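Local atomic coordinates of putative metal-dependent phosphoesterase (Bifidobacterium adolescentis, PDB entry 3O0F), a protein that hydrolyses phosphoesters with the help of bound metal ions, holds AMP beside a cluster of iron and zinc, and may, like relatives, act as a 5'-3' exonuclease. Residues A[16-21]-A[229-234]; A[73-78]-A[84-89]; A[133-138]-A[150-155]; A[144-149]-A[164-169]. One frame throughout, in Å; residues are numbered along the deposited sequence.

Interaction 1 embraces the other three along the chain, since its two segments come first and last; interaction 2 follows 16-21, and interactions 3 and 4 then interleave. Interactions 1 and 2 belong to the same mixed sheet, which curls as in the distorted barrel of the PHP family. Their centres are about 11 Å apart, and they touch at one iron(III) ion, which both help to bind. Interactions 3 and 4 share helix 146-155 and have centres about 10 Å apart, whereas interactions 2 and 4 are about 19 Å apart between centres. Interactions 1 and 2 thus contribute iron ligands from the sheet and the loop beside it, while interaction 4 lies in the AMP pocket, which His86 of interaction 2 also lines.

Interaction 1 (A[16-21]-A[229-234]). With FE (Fe (III) ion), chain E.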
loop_
_atom_site.group_PDB
_atom_site.type_symbol
_atom_site.label_atom_id
_atom_site.label_comp_id
_atom_site.label_asym_id
_atom_site.label_seq_id
_atom_site.Cartn_x
_atom_site.Cartn_y
_atom_site.Cartn_z
ATOM N N ASP A 16 -3.204 -8.426 -10.157
ATOM C CA ASP A 16 -3.460 -7.870 -8.834
ATOM C C ASP A 16 -2.293 -6.921 -8.507
ATOM O O ASP A 16 -1.177 -7.383 -8.234
ATOM C CB ASP A 16 -3.560 -8.984 -7.789
ATOM C CG ASP A 16 -3.952 -8.464 -6.409
ATOM O OD1 ASP A 16 -3.946 -7.252 -6.199
ATOM O OD2 ASP A 16 -4.318 -9.264 -5.533
ATOM N N ILE A 17 -2.524 -5.607 -8.551
ATOM C CA ILE A 17 -1.382 -4.679 -8.432
ATOM C C ILE A 17 -1.223 -4.039 -7.047
ATOM O O ILE A 17 -0.518 -3.053 -6.888
ATOM C CB ILE A 17 -1.361 -3.613 -9.568
ATOM C CG1 ILE A 17 -2.459 -2.579 -9.405
ATOM C CG2 ILE A 17 -1.430 -4.283 -10.926
ATOM C CD1 ILE A 17 -2.405 -1.522 -10.465
ATOM N N HIS A 18 -1.900 -4.606 -6.050
ATOM C CA HIS A 18 -1.885 -4.069 -4.694
ATOM C C HIS A 18 -1.642 -5.188 -3.658
ATOM O O HIS A 18 -2.593 -5.687 -3.053
ATOM C CB HIS A 18 -3.221 -3.402 -4.444
ATOM C CG HIS A 18 -3.228 -2.458 -3.291
ATOM N ND1 HIS A 18 -4.186 -1.463 -3.154
ATOM C CD2 HIS A 18 -2.426 -2.375 -2.198
ATOM C CE1 HIS A 18 -3.942 -0.791 -2.039
ATOM N NE2 HIS A 18 -2.885 -1.326 -1.446
ATOM N N CYS A 19 -0.384 -5.576 -3.471
ATOM C CA CYS A 19 -0.024 -6.732 -2.626
ATOM C C CYS A 19 1.154 -6.351 -1.723
ATOM O O CYS A 19 2.116 -5.734 -2.194
ATOM C CB CYS A 19 0.346 -7.945 -3.467
ATOM S SG CYS A 19 -0.876 -8.392 -4.706
ATOM N N HIS A 20 1.031 -6.676 -0.428
ATOM C CA HIS A 20 2.034 -6.397 0.596
ATOM C C HIS A 20 2.750 -7.673 1.067
ATOM O O HIS A 20 2.159 -8.752 1.060
ATOM C CB HIS A 20 1.352 -5.723 1.783
ATOM C CG HIS A 20 0.751 -4.402 1.447
ATOM N ND1 HIS A 20 1.390 -3.219 1.677
ATOM C CD2 HIS A 20 -0.434 -4.082 0.872
ATOM C CE1 HIS A 20 0.639 -2.220 1.255
ATOM N NE2 HIS A 20 -0.465 -2.717 0.749
ATOM N N THR A 21 3.997 -7.516 1.527
ATOM C CA THR A 21 4.843 -8.609 1.922
ATOM C C THR A 21 5.455 -8.318 3.276
ATOM O O THR A 21 5.203 -7.281 3.870
ATOM C CB THR A 21 5.992 -8.842 0.876
ATOM O OG1 THR A 21 7.017 -7.840 1.021
ATOM C CG2 THR A 21 5.410 -8.884 -0.585
ATOM N N GLY A 229 -4.152 7.926 -11.994
ATOM C CA GLY A 229 -5.263 6.981 -11.842
ATOM C C GLY A 229 -5.900 6.885 -10.468
ATOM O O GLY A 229 -5.427 7.461 -9.500
ATOM N N LEU A 230 -6.970 6.107 -10.431
ATOM C CA LEU A 230 -7.801 5.827 -9.250
ATOM C C LEU A 230 -8.019 4.325 -9.137
ATOM O O LEU A 230 -8.366 3.674 -10.117
ATOM C CB LEU A 230 -9.176 6.472 -9.453
ATOM C CG LEU A 230 -9.196 8.007 -9.569
ATOM C CD1 LEU A 230 -10.625 8.516 -9.774
ATOM C CD2 LEU A 230 -8.560 8.634 -8.336
ATOM N N GLU A 231 -7.786 3.787 -7.941
ATOM C CA GLU A 231 -8.069 2.418 -7.620
ATOM C C GLU A 231 -9.547 2.339 -7.295
ATOM O O GLU A 231 -9.989 2.900 -6.288
ATOM C CB GLU A 231 -7.229 1.995 -6.404
ATOM C CG GLU A 231 -7.533 0.609 -5.932
ATOM C CD GLU A 231 -6.603 0.165 -4.820
ATOM O OE1 GLU A 231 -6.583 0.829 -3.755
ATOM O OE2 GLU A 231 -5.893 -0.854 -5.004
ATOM N N VAL A 232 -10.302 1.661 -8.165
ATOM C CA VAL A 232 -11.718 1.549 -8.034
ATOM C C VAL A 232 -12.128 0.195 -7.515
ATOM O O VAL A 232 -13.008 0.089 -6.613
ATOM C CB VAL A 232 -12.460 1.846 -9.390
ATOM C CG1 VAL A 232 -13.964 1.591 -9.231
ATOM C CG2 VAL A 232 -12.175 3.299 -9.831
ATOM N N TRP A 233 -11.511 -0.845 -8.063
ATOM C CA TRP A 233 -11.922 -2.206 -7.732
ATOM C C TRP A 233 -11.157 -2.636 -6.487
ATOM O O TRP A 233 -10.034 -3.148 -6.567
ATOM C CB TRP A 233 -11.694 -3.145 -8.895
ATOM C CG TRP A 233 -12.056 -2.561 -10.247
ATOM C CD1 TRP A 233 -11.233 -2.402 -11.303
ATOM C CD2 TRP A 233 -13.343 -2.098 -10.656
ATOM N NE1 TRP A 233 -11.936 -1.875 -12.375
ATOM C CE2 TRP A 233 -13.230 -1.667 -11.993
ATOM C CE3 TRP A 233 -14.595 -2.024 -10.022
ATOM C CZ2 TRP A 233 -14.322 -1.145 -12.713
ATOM C CZ3 TRP A 233 -15.683 -1.512 -10.729
ATOM C CH2 TRP A 233 -15.534 -1.082 -12.067
ATOM N N HIS A 234 -11.779 -2.402 -5.330
ATOM C CA HIS A 234 -11.145 -2.619 -4.031
ATOM C C HIS A 234 -12.265 -2.850 -3.034
ATOM O O HIS A 234 -13.287 -2.177 -3.073
ATOM C CB HIS A 234 -10.310 -1.416 -3.634
ATOM C CG HIS A 234 -9.512 -1.590 -2.365
ATOM N ND1 HIS A 234 -10.068 -1.480 -1.113
ATOM C CD2 HIS A 234 -8.187 -1.800 -2.165
ATOM C CE1 HIS A 234 -9.139 -1.669 -0.194
ATOM N NE2 HIS A 234 -7.983 -1.846 -0.805
HETATM FE FE FE E . -2.362 -1.423 0.698
HETATM O O HOH W 1 -4.050 -0.235 0.973
#
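His18 and Glu231 reach one another because both side chains leave their strands with CG anti to the backbone N (chi1 -162° and 176°). Glu231 then runs on extended, long enough to carry its carboxylate from one strand to the imidazole of the other. The two side chains meet at about a right angle, yet their flat ends are nearly coplanar. His18 ND1 can therefore donate to Glu231 OE2 in the plane of the ring, at 2.6 Å and with an N-H...O angle of 168°. Glu231 OE2 accepts through its syn lone pair. Histidine suits this place because it has two working nitrogens: while ND1 is held by Glu231, NE2 binds the iron(III) ion at 2.2 Å. Glu231 is thus a second-shell residue that fixes the rotation of the ring and would probably make it a stronger donor to the metal. His20 NE2 binds the same iron at 2.3 Å and a water binds it at 2.1 Å, with Glu75 and Asp261 among the remaining ligands. His234 CD2 approaches His18 ND1 to 4.1 Å with the rings obliquely inclined; its own NE2 is hydrogen-bonded to Asp261, another second-shell support. The second carboxylate oxygen, Glu231 OE1, accepts from the backbone N of His203, so both buried oxygens have partners. Strand 15-19 is flanked by strand 44-47, and strand 229-233 by strands 198-201 and 255-258. Ile17 and Glu231 both touch Thr257 of the last of these, while helix 239-252 packs against Val232 and Trp233.

Interaction 2 (A[73-78]-A[84-89]); sequences GTEITA and SVHMLA. With FE (Fe (III) ion), chain D; FE (Fe (III) ion), chain E.
Glu75 and His86 come together at one iron(III) ion with carboxylate and imidazole almost perpendicular, their planes 87° apart. Glu75 has an extended chain, its CG anti to the backbone N (chi1 180°), which lifts the acid clear of the strand and over toward the ring. Its OE2 lies near the plane of the imidazole, at the ring edge, 2.9 Å from His86 ND1. This is no hydrogen bond: both atoms spend their lone pairs on the same metal, Glu75 OE2 at 2.1 Å and His86 ND1 at 2.4 Å. A carboxylate suits this place because its second oxygen can serve a second ion, and Glu75 OE1 binds the other iron at 2.2 Å. A water completes a second bridge between the two irons, and His203 is a further ligand of the ion held by His86.

The frame beneath is a beta hairpin of strands 70-80 and 83-90, whose segments 73-78 and 84-89 run antiparallel at 157°. Glu75 faces Leu88, and Thr77 faces His86, in non-hydrogen-bonded pairs; since side chains alternate along a strand, these four share the metal-bearing face. Thr74 with Ala89, Ile76 with Met87 and Ala78 with Val85 are the hydrogen-bonded pairs, and they face the other way. There the packing is apolar: Ile76 CD1 meets Ala89 CB at 3.7 Å, and Ala78 CB lies 4.2 Å from CG of Met87, a selenomethionine whose chain bends away beyond that atom. Helices 97-124 and 185-194 both reach Ile76 on this face.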
loop_
_atom_site.group_PDB
_atom_site.type_symbol
_atom_site.label_atom_id
_atom_site.label_comp_id
_atom_site.label_asym_id
_atom_site.label_seq_id
_atom_site.Cartn_x
_atom_site.Cartn_y
_atom_site.Cartn_z
ATOM N N GLY A 73 6.191 -1.643 -7.474
ATOM C CA GLY A 73 5.404 -0.580 -6.892
ATOM C C GLY A 73 5.650 -0.336 -5.418
ATOM O O GLY A 73 6.397 -1.045 -4.750
ATOM N N THR A 74 5.020 0.708 -4.916
ATOM C CA THR A 74 5.180 1.118 -3.509
ATOM C C THR A 74 3.878 1.784 -3.096
ATOM O O THR A 74 3.292 2.521 -3.887
ATOM C CB THR A 74 6.296 2.140 -3.346
ATOM O OG1 THR A 74 7.553 1.563 -3.673
ATOM C CG2 THR A 74 6.337 2.685 -1.891
ATOM N N GLU A 75 3.405 1.560 -1.876
ATOM C CA GLU A 75 2.246 2.303 -1.382
ATOM C C GLU A 75 2.784 3.402 -0.462
ATOM O O GLU A 75 3.418 3.146 0.558
ATOM C CB GLU A 75 1.245 1.396 -0.643
ATOM C CG GLU A 75 0.084 2.194 -0.155
ATOM C CD GLU A 75 -1.103 1.362 0.335
ATOM O OE1 GLU A 75 -0.942 0.186 0.500
ATOM O OE2 GLU A 75 -2.222 1.907 0.452
ATOM N N ILE A 76 2.562 4.639 -0.863
ATOM C CA ILE A 76 3.167 5.765 -0.184
ATOM C C ILE A 76 2.138 6.372 0.758
ATOM O O ILE A 76 1.025 6.749 0.334
ATOM C CB ILE A 76 3.650 6.845 -1.178
ATOM C CG1 ILE A 76 4.579 6.211 -2.219
ATOM C CG2 ILE A 76 4.355 8.011 -0.423
ATOM C CD1 ILE A 76 5.026 7.155 -3.328
ATOM N N THR A 77 2.552 6.516 2.011
ATOM C CA THR A 77 1.727 7.148 3.038
ATOM C C THR A 77 1.725 8.670 2.836
ATOM O O THR A 77 2.782 9.278 2.725
ATOM C CB THR A 77 2.337 6.823 4.458
ATOM O OG1 THR A 77 2.653 5.431 4.549
ATOM C CG2 THR A 77 1.387 7.186 5.618
ATOM N N ALA A 78 0.553 9.279 2.784
ATOM C CA ALA A 78 0.441 10.674 2.509
ATOM C C ALA A 78 -0.775 11.277 3.233
ATOM O O ALA A 78 -1.570 10.553 3.833
ATOM C CB ALA A 78 0.384 10.930 0.973
ATOM N N SER A 84 -6.150 11.179 5.566
ATOM C CA SER A 84 -5.127 10.168 5.241
ATOM C C SER A 84 -5.340 9.636 3.816
ATOM O O SER A 84 -6.438 9.215 3.462
ATOM C CB SER A 84 -5.160 9.004 6.252
ATOM O OG SER A 84 -4.386 7.893 5.805
ATOM N N VAL A 85 -4.284 9.638 3.008
ATOM C CA VAL A 85 -4.351 9.200 1.614
ATOM C C VAL A 85 -3.171 8.255 1.374
ATOM O O VAL A 85 -2.031 8.572 1.716
ATOM C CB VAL A 85 -4.209 10.380 0.613
ATOM C CG1 VAL A 85 -4.314 9.885 -0.838
ATOM C CG2 VAL A 85 -5.244 11.485 0.870
ATOM N N HIS A 86 -3.449 7.103 0.794
ATOM C CA HIS A 86 -2.425 6.192 0.352
ATOM C C HIS A 86 -2.331 6.271 -1.180
ATOM O O HIS A 86 -3.355 6.244 -1.880
ATOM C CB HIS A 86 -2.774 4.783 0.846
ATOM C CG HIS A 86 -2.554 4.597 2.323
ATOM N ND1 HIS A 86 -2.529 3.362 2.929
ATOM C CD2 HIS A 86 -2.302 5.498 3.307
ATOM C CE1 HIS A 86 -2.300 3.506 4.222
ATOM N NE2 HIS A 86 -2.155 4.793 4.478
HETATM N N MSE A 87 -1.100 6.414 -1.665
HETATM C CA MSE A 87 -0.814 6.571 -3.084
HETATM C C MSE A 87 -0.021 5.359 -3.538
HETATM O O MSE A 87 1.026 5.073 -2.982
HETATM C CB MSE A 87 0.072 7.777 -3.304
HETATM C CG MSE A 87 -0.483 9.056 -2.653
HETATM SE SE MSE A 87 -1.659 10.077 -3.791
HETATM C CE MSE A 87 -2.073 8.879 -5.252
ATOM N N LEU A 88 -0.469 4.713 -4.596
ATOM C CA LEU A 88 0.264 3.621 -5.213
ATOM C C LEU A 88 1.144 4.239 -6.317
ATOM O O LEU A 88 0.647 5.021 -7.140
ATOM C CB LEU A 88 -0.737 2.628 -5.811
ATOM C CG LEU A 88 -1.616 1.820 -4.861
ATOM C CD1 LEU A 88 -2.701 1.120 -5.658
ATOM C CD2 LEU A 88 -0.847 0.796 -4.034
ATOM N N ALA A 89 2.429 3.888 -6.299
ATOM C CA ALA A 89 3.447 4.421 -7.211
ATOM C C ALA A 89 4.079 3.257 -7.912
ATOM O O ALA A 89 4.582 2.350 -7.263
ATOM C CB ALA A 89 4.507 5.172 -6.451
HETATM FE FE FE D . -3.737 1.503 1.926
HETATM FE FE FE E . -2.362 -1.423 0.698
HETATM O O HOH W 2 -1.762 8.312 5.594
HETATM O O HOH W 1 -4.050 -0.235 0.973
#

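Interaction 3 (A[133-138]-A[150-155])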
loop_
_atom_site.group_PDB
_atom_site.type_symbol
_atom_site.label_atom_id
_atom_site.label_comp_id
_atom_site.label_asym_id
_atom_site.label_seq_id
_atom_site.Cartn_x
_atom_site.Cartn_y
_atom_site.Cartn_z
ATOM N N LEU A 133 9.541 -5.927 17.651
ATOM C CA LEU A 133 10.683 -6.220 16.799
ATOM C C LEU A 133 10.652 -7.680 16.342
ATOM O O LEU A 133 11.008 -7.965 15.215
ATOM C CB LEU A 133 12.009 -5.894 17.493
ATOM C CG LEU A 133 12.438 -4.426 17.599
ATOM C CD1 LEU A 133 13.863 -4.343 18.195
ATOM C CD2 LEU A 133 12.356 -3.705 16.243
ATOM N N ALA A 134 10.183 -8.596 17.190
ATOM C CA ALA A 134 9.997 -9.989 16.761
ATOM C C ALA A 134 9.016 -10.180 15.609
ATOM O O ALA A 134 9.094 -11.205 14.905
ATOM C CB ALA A 134 9.619 -10.909 17.978
ATOM N N GLN A 135 8.112 -9.208 15.380
ATOM C CA GLN A 135 7.095 -9.332 14.313
ATOM C C GLN A 135 7.514 -8.619 13.013
ATOM O O GLN A 135 6.807 -8.714 11.996
ATOM C CB GLN A 135 5.742 -8.761 14.774
ATOM C CG GLN A 135 5.101 -9.473 15.958
ATOM C CD GLN A 135 4.854 -10.957 15.714
ATOM O OE1 GLN A 135 4.471 -11.358 14.626
ATOM N NE2 GLN A 135 5.106 -11.779 16.732
ATOM N N VAL A 136 8.640 -7.894 13.073
ATOM C CA VAL A 136 9.233 -7.203 11.925
ATOM C C VAL A 136 10.171 -8.167 11.155
ATOM O O VAL A 136 11.331 -8.334 11.543
ATOM C CB VAL A 136 10.016 -5.972 12.442
ATOM C CG1 VAL A 136 10.700 -5.246 11.340
ATOM C CG2 VAL A 136 9.085 -5.028 13.187
ATOM N N LYS A 137 9.687 -8.766 10.063
ATOM C CA LYS A 137 10.257 -10.013 9.564
ATOM C C LYS A 137 11.502 -9.871 8.728
ATOM O O LYS A 137 12.284 -10.822 8.622
ATOM C CB LYS A 137 9.219 -10.862 8.819
ATOM C CG LYS A 137 8.051 -11.292 9.688
ATOM C CD LYS A 137 8.494 -12.226 10.857
ATOM C CE LYS A 137 7.290 -12.766 11.646
ATOM N NZ LYS A 137 7.735 -13.498 12.863
ATOM N N GLU A 138 11.728 -8.684 8.184
ATOM C CA GLU A 138 12.951 -8.429 7.464
ATOM C C GLU A 138 13.867 -7.423 8.148
ATOM O O GLU A 138 14.730 -6.835 7.493
ATOM C CB GLU A 138 12.605 -7.963 6.048
ATOM C CG GLU A 138 11.993 -9.038 5.190
ATOM C CD GLU A 138 13.024 -10.078 4.740
ATOM O OE1 GLU A 138 14.236 -9.848 4.962
ATOM O OE2 GLU A 138 12.622 -11.109 4.165
ATOM N N ALA A 150 -0.034 -4.720 16.401
ATOM C CA ALA A 150 -1.182 -5.641 16.483
ATOM C C ALA A 150 -0.699 -7.075 16.541
ATOM O O ALA A 150 -1.134 -7.836 17.397
ATOM C CB ALA A 150 -2.138 -5.437 15.298
ATOM N N ASP A 151 0.223 -7.444 15.641
ATOM C CA ASP A 151 0.803 -8.784 15.649
ATOM C C ASP A 151 1.448 -9.156 16.991
ATOM O O ASP A 151 1.298 -10.287 17.452
ATOM C CB ASP A 151 1.849 -8.941 14.531
ATOM C CG ASP A 151 1.223 -8.922 13.114
ATOM O OD1 ASP A 151 -0.035 -9.097 12.997
ATOM O OD2 ASP A 151 1.997 -8.719 12.116
ATOM N N ALA A 152 2.194 -8.229 17.596
ATOM C CA ALA A 152 2.821 -8.517 18.883
ATOM C C ALA A 152 1.743 -8.781 19.954
ATOM O O ALA A 152 1.927 -9.653 20.821
ATOM C CB ALA A 152 3.760 -7.403 19.301
ATOM N N LEU A 153 0.615 -8.070 19.861
ATOM C CA LEU A 153 -0.483 -8.209 20.835
ATOM C C LEU A 153 -1.219 -9.511 20.613
ATOM O O LEU A 153 -1.786 -10.056 21.554
ATOM C CB LEU A 153 -1.484 -7.027 20.788
ATOM C CG LEU A 153 -0.973 -5.696 21.345
ATOM C CD1 LEU A 153 -1.770 -4.528 20.783
ATOM C CD2 LEU A 153 -0.931 -5.673 22.863
ATOM N N VAL A 154 -1.206 -10.021 19.387
ATOM C CA VAL A 154 -1.761 -11.364 19.103
ATOM C C VAL A 154 -0.775 -12.436 19.594
ATOM O O VAL A 154 -1.186 -13.371 20.273
ATOM C CB VAL A 154 -2.113 -11.544 17.603
ATOM C CG1 VAL A 154 -2.512 -13.008 17.306
ATOM C CG2 VAL A 154 -3.206 -10.550 17.194
ATOM N N ALA A 155 0.527 -12.285 19.315
ATOM C CA ALA A 155 1.544 -13.233 19.846
ATOM C C ALA A 155 1.568 -13.313 21.382
ATOM O O ALA A 155 1.951 -14.346 21.954
ATOM C CB ALA A 155 2.924 -12.895 19.336
HETATM O O HOH W 3 4.286 -9.619 11.225
#
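Gln135 makes every direct contact here, and all of them are van der Waals. Its CG turns off beside the backbone N (chi1 -63°), and a second bend (chi2 -58°) lays the side chain along the surface of the helix. CG rests 3.6 Å from the backbone N of Ala152. The amide straddles one helical turn: Gln135 OE1 lies 3.6 Å from Asp151 CB, and Gln135 NE2 comes equally near, 3.6 Å, to Ala155 CB. The methyls of Ala152 and Ala155 are short enough to let the glutamine lie close, while its flexible chain follows the curve of the helix.

The polar link is indirect. A water is hydrogen-bonded to Gln135 O at 2.8 Å and to Asp151 OD2 at 2.6 Å, tying the loop backbone to the helix. Asp151 has a stronger engagement on its other oxygen, OD1, which forms a salt bridge with Arg162, an AMP-binding residue; the aspartate thus probably helps to position that arginine.

Backbone bonding shapes the loop itself, for Leu133 to Val136 form a type I turn. It begins at the last residue of helix 129-133 and leans on helix 146-155, whose Ala150 in turn packs against helix 162-166.

Interaction 4 (A[144-149]-A[164-169]); sequences IGRPHI and DAFADA. With AMP (adenosine monophosphate), chain B.
Arg146 NH1 donates to the AMP phosphate oxygen O3P at 2.7 Å, in an almost straight bond (173°) lying near the guanidinium plane. One face of the same guanidinium meets the edge of Phe166: Arg146 NH2 is 3.5 Å from Phe166 CE1, and the two planes stand 69° apart. The arginine chain bends at chi2 and chi3 to curl round the phosphate, and a hydrogen bond from NH2 to Val170 O helps to hold the group in place.

Phe166 works with its face as well as its edge. Adenine lies over one face of the ring, with AMP N3 3.5 Å above its centre, an apolar platform suited to a flat base. At its rim, Phe166 CZ touches Pro147 CD at 4.0 Å. The nucleotide thus lies across the junction of the start of helix 146-155 and the short helix 162-166, with its phosphate at the amino end of the former, where the helix dipole would probably favour the negative charge. There Arg146 N donates to AMP O2P at 2.9 Å, and Gly145, having no side chain, lets that oxygen come within 3.3 Å of its CA. Pro147, which needs no N-H partner in a first helical turn, sets its CG 3.2 Å from the ribose O4' of AMP. Gly145 N donates in turn to His148 ND1, while Arg110 and Arg113 bring further hydrogen bonds to the AMP.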
loop_
_atom_site.group_PDB
_atom_site.type_symbol
_atom_site.label_atom_id
_atom_site.label_comp_id
_atom_site.label_asym_id
_atom_site.label_seq_id
_atom_site.Cartn_x
_atom_site.Cartn_y
_atom_site.Cartn_z
ATOM N N ILE A 144 7.931 -0.365 9.339
ATOM C CA ILE A 144 7.178 -0.702 10.539
ATOM C C ILE A 144 5.925 0.168 10.690
ATOM O O ILE A 144 5.881 1.312 10.250
ATOM C CB ILE A 144 8.047 -0.465 11.766
ATOM C CG1 ILE A 144 7.562 -1.296 12.968
ATOM C CG2 ILE A 144 8.054 1.040 12.103
ATOM C CD1 ILE A 144 8.568 -1.346 14.148
ATOM N N GLY A 145 4.917 -0.354 11.367
ATOM C CA GLY A 145 3.762 0.455 11.697
ATOM C C GLY A 145 2.874 -0.264 12.683
ATOM O O GLY A 145 3.311 -1.191 13.364
ATOM N N ARG A 146 1.615 0.164 12.754
ATOM C CA ARG A 146 0.649 -0.467 13.678
ATOM C C ARG A 146 0.419 -1.964 13.480
ATOM O O ARG A 146 0.198 -2.670 14.470
ATOM C CB ARG A 146 -0.671 0.314 13.706
ATOM C CG ARG A 146 -0.553 1.639 14.479
ATOM C CD ARG A 146 -1.441 2.688 13.883
ATOM N NE ARG A 146 -2.841 2.370 14.002
ATOM C CZ ARG A 146 -3.785 2.616 13.098
ATOM N NH1 ARG A 146 -3.516 3.152 11.923
ATOM N NH2 ARG A 146 -5.033 2.268 13.371
ATOM N N PRO A 147 0.450 -2.477 12.235
ATOM C CA PRO A 147 0.259 -3.925 12.119
ATOM C C PRO A 147 1.221 -4.796 12.915
ATOM O O PRO A 147 0.816 -5.847 13.378
ATOM C CB PRO A 147 0.447 -4.183 10.623
ATOM C CG PRO A 147 -0.047 -2.963 9.997
ATOM C CD PRO A 147 0.464 -1.848 10.895
ATOM N N HIS A 148 2.470 -4.360 13.055
ATOM C CA HIS A 148 3.458 -5.063 13.826
ATOM C C HIS A 148 3.180 -4.997 15.323
ATOM O O HIS A 148 3.448 -5.953 16.024
ATOM C CB HIS A 148 4.872 -4.552 13.498
ATOM C CG HIS A 148 5.181 -4.616 12.036
ATOM N ND1 HIS A 148 4.984 -3.549 11.193
ATOM C CD2 HIS A 148 5.589 -5.642 11.257
ATOM C CE1 HIS A 148 5.254 -3.915 9.954
ATOM N NE2 HIS A 148 5.655 -5.175 9.973
ATOM N N ILE A 149 2.647 -3.876 15.798
ATOM C CA ILE A 149 2.110 -3.795 17.147
ATOM C C ILE A 149 0.935 -4.764 17.313
ATOM O O ILE A 149 0.892 -5.531 18.272
ATOM C CB ILE A 149 1.602 -2.378 17.536
ATOM C CG1 ILE A 149 2.676 -1.303 17.339
ATOM C CG2 ILE A 149 1.125 -2.373 19.012
ATOM C CD1 ILE A 149 2.239 0.107 17.803
ATOM N N ASP A 164 -8.741 -7.774 15.218
ATOM C CA ASP A 164 -9.304 -7.533 16.565
ATOM C C ASP A 164 -8.561 -6.417 17.260
ATOM O O ASP A 164 -9.173 -5.545 17.898
ATOM C CB ASP A 164 -9.196 -8.775 17.470
ATOM C CG ASP A 164 -10.113 -9.926 17.040
ATOM O OD1 ASP A 164 -11.112 -9.695 16.340
ATOM O OD2 ASP A 164 -9.826 -11.076 17.420
ATOM N N ALA A 165 -7.235 -6.446 17.149
ATOM C CA ALA A 165 -6.404 -5.447 17.803
ATOM C C ALA A 165 -6.758 -4.075 17.294
ATOM O O ALA A 165 -6.941 -3.130 18.079
ATOM C CB ALA A 165 -4.903 -5.754 17.599
ATOM N N PHE A 166 -6.892 -3.974 15.972
ATOM C CA PHE A 166 -7.253 -2.707 15.297
ATOM C C PHE A 166 -8.649 -2.186 15.685
ATOM O O PHE A 166 -8.880 -0.970 15.723
ATOM C CB PHE A 166 -7.144 -2.869 13.772
ATOM C CG PHE A 166 -5.779 -2.578 13.244
ATOM C CD1 PHE A 166 -5.376 -1.255 13.040
ATOM C CD2 PHE A 166 -4.885 -3.597 12.966
ATOM C CE1 PHE A 166 -4.127 -0.962 12.551
ATOM C CE2 PHE A 166 -3.627 -3.316 12.485
ATOM C CZ PHE A 166 -3.239 -2.000 12.279
ATOM N N ALA A 167 -9.569 -3.108 15.980
ATOM C CA ALA A 167 -10.884 -2.744 16.533
ATOM C C ALA A 167 -10.801 -2.148 17.961
ATOM O O ALA A 167 -11.781 -1.578 18.453
ATOM C CB ALA A 167 -11.832 -3.972 16.517
ATOM N N ASP A 168 -9.652 -2.266 18.628
ATOM C CA ASP A 168 -9.525 -1.861 20.031
ATOM C C ASP A 168 -8.252 -1.018 20.293
ATOM O O ASP A 168 -8.173 0.130 19.834
ATOM C CB ASP A 168 -9.617 -3.116 20.922
ATOM C CG ASP A 168 -9.734 -2.791 22.433
ATOM O OD1 ASP A 168 -9.888 -1.614 22.824
ATOM O OD2 ASP A 168 -9.659 -3.732 23.245
ATOM N N ALA A 169 -7.268 -1.583 21.000
ATOM C CA ALA A 169 -6.119 -0.829 21.503
ATOM C C ALA A 169 -5.330 -0.132 20.402
ATOM O O ALA A 169 -4.824 0.945 20.626
ATOM C CB ALA A 169 -5.191 -1.739 22.290
HETATM P P AMP B . -0.116 2.771 10.266
HETATM O O1P AMP B . 0.185 3.272 8.901
HETATM O O2P AMP B . 1.166 2.381 10.954
HETATM O O3P AMP B . -1.021 3.681 11.100
HETATM O "O5'" AMP B . -0.929 1.400 10.074
HETATM C "C5'" AMP B . -2.224 1.420 9.527
HETATM C "C4'" AMP B . -2.253 0.383 8.446
HETATM O "O4'" AMP B . -2.373 -0.967 8.973
HETATM C "C3'" AMP B . -3.431 0.616 7.507
HETATM O "O3'" AMP B . -2.937 1.123 6.274
HETATM C "C2'" AMP B . -3.890 -0.822 7.340
HETATM O "O2'" AMP B . -4.960 -1.234 6.489
HETATM C "C1'" AMP B . -2.810 -1.756 7.868
HETATM N N9 AMP B . -3.327 -3.085 8.247
HETATM C C8 AMP B . -2.691 -4.236 8.018
HETATM N N7 AMP B . -3.415 -5.273 8.491
HETATM C C5 AMP B . -4.539 -4.780 9.036
HETATM C C6 AMP B . -5.730 -5.329 9.705
HETATM N N6 AMP B . -5.887 -6.679 9.897
HETATM N N1 AMP B . -6.649 -4.443 10.137
HETATM C C2 AMP B . -6.538 -3.112 9.978
HETATM N N3 AMP B . -5.485 -2.548 9.371
HETATM C C4 AMP B . -4.478 -3.321 8.880
#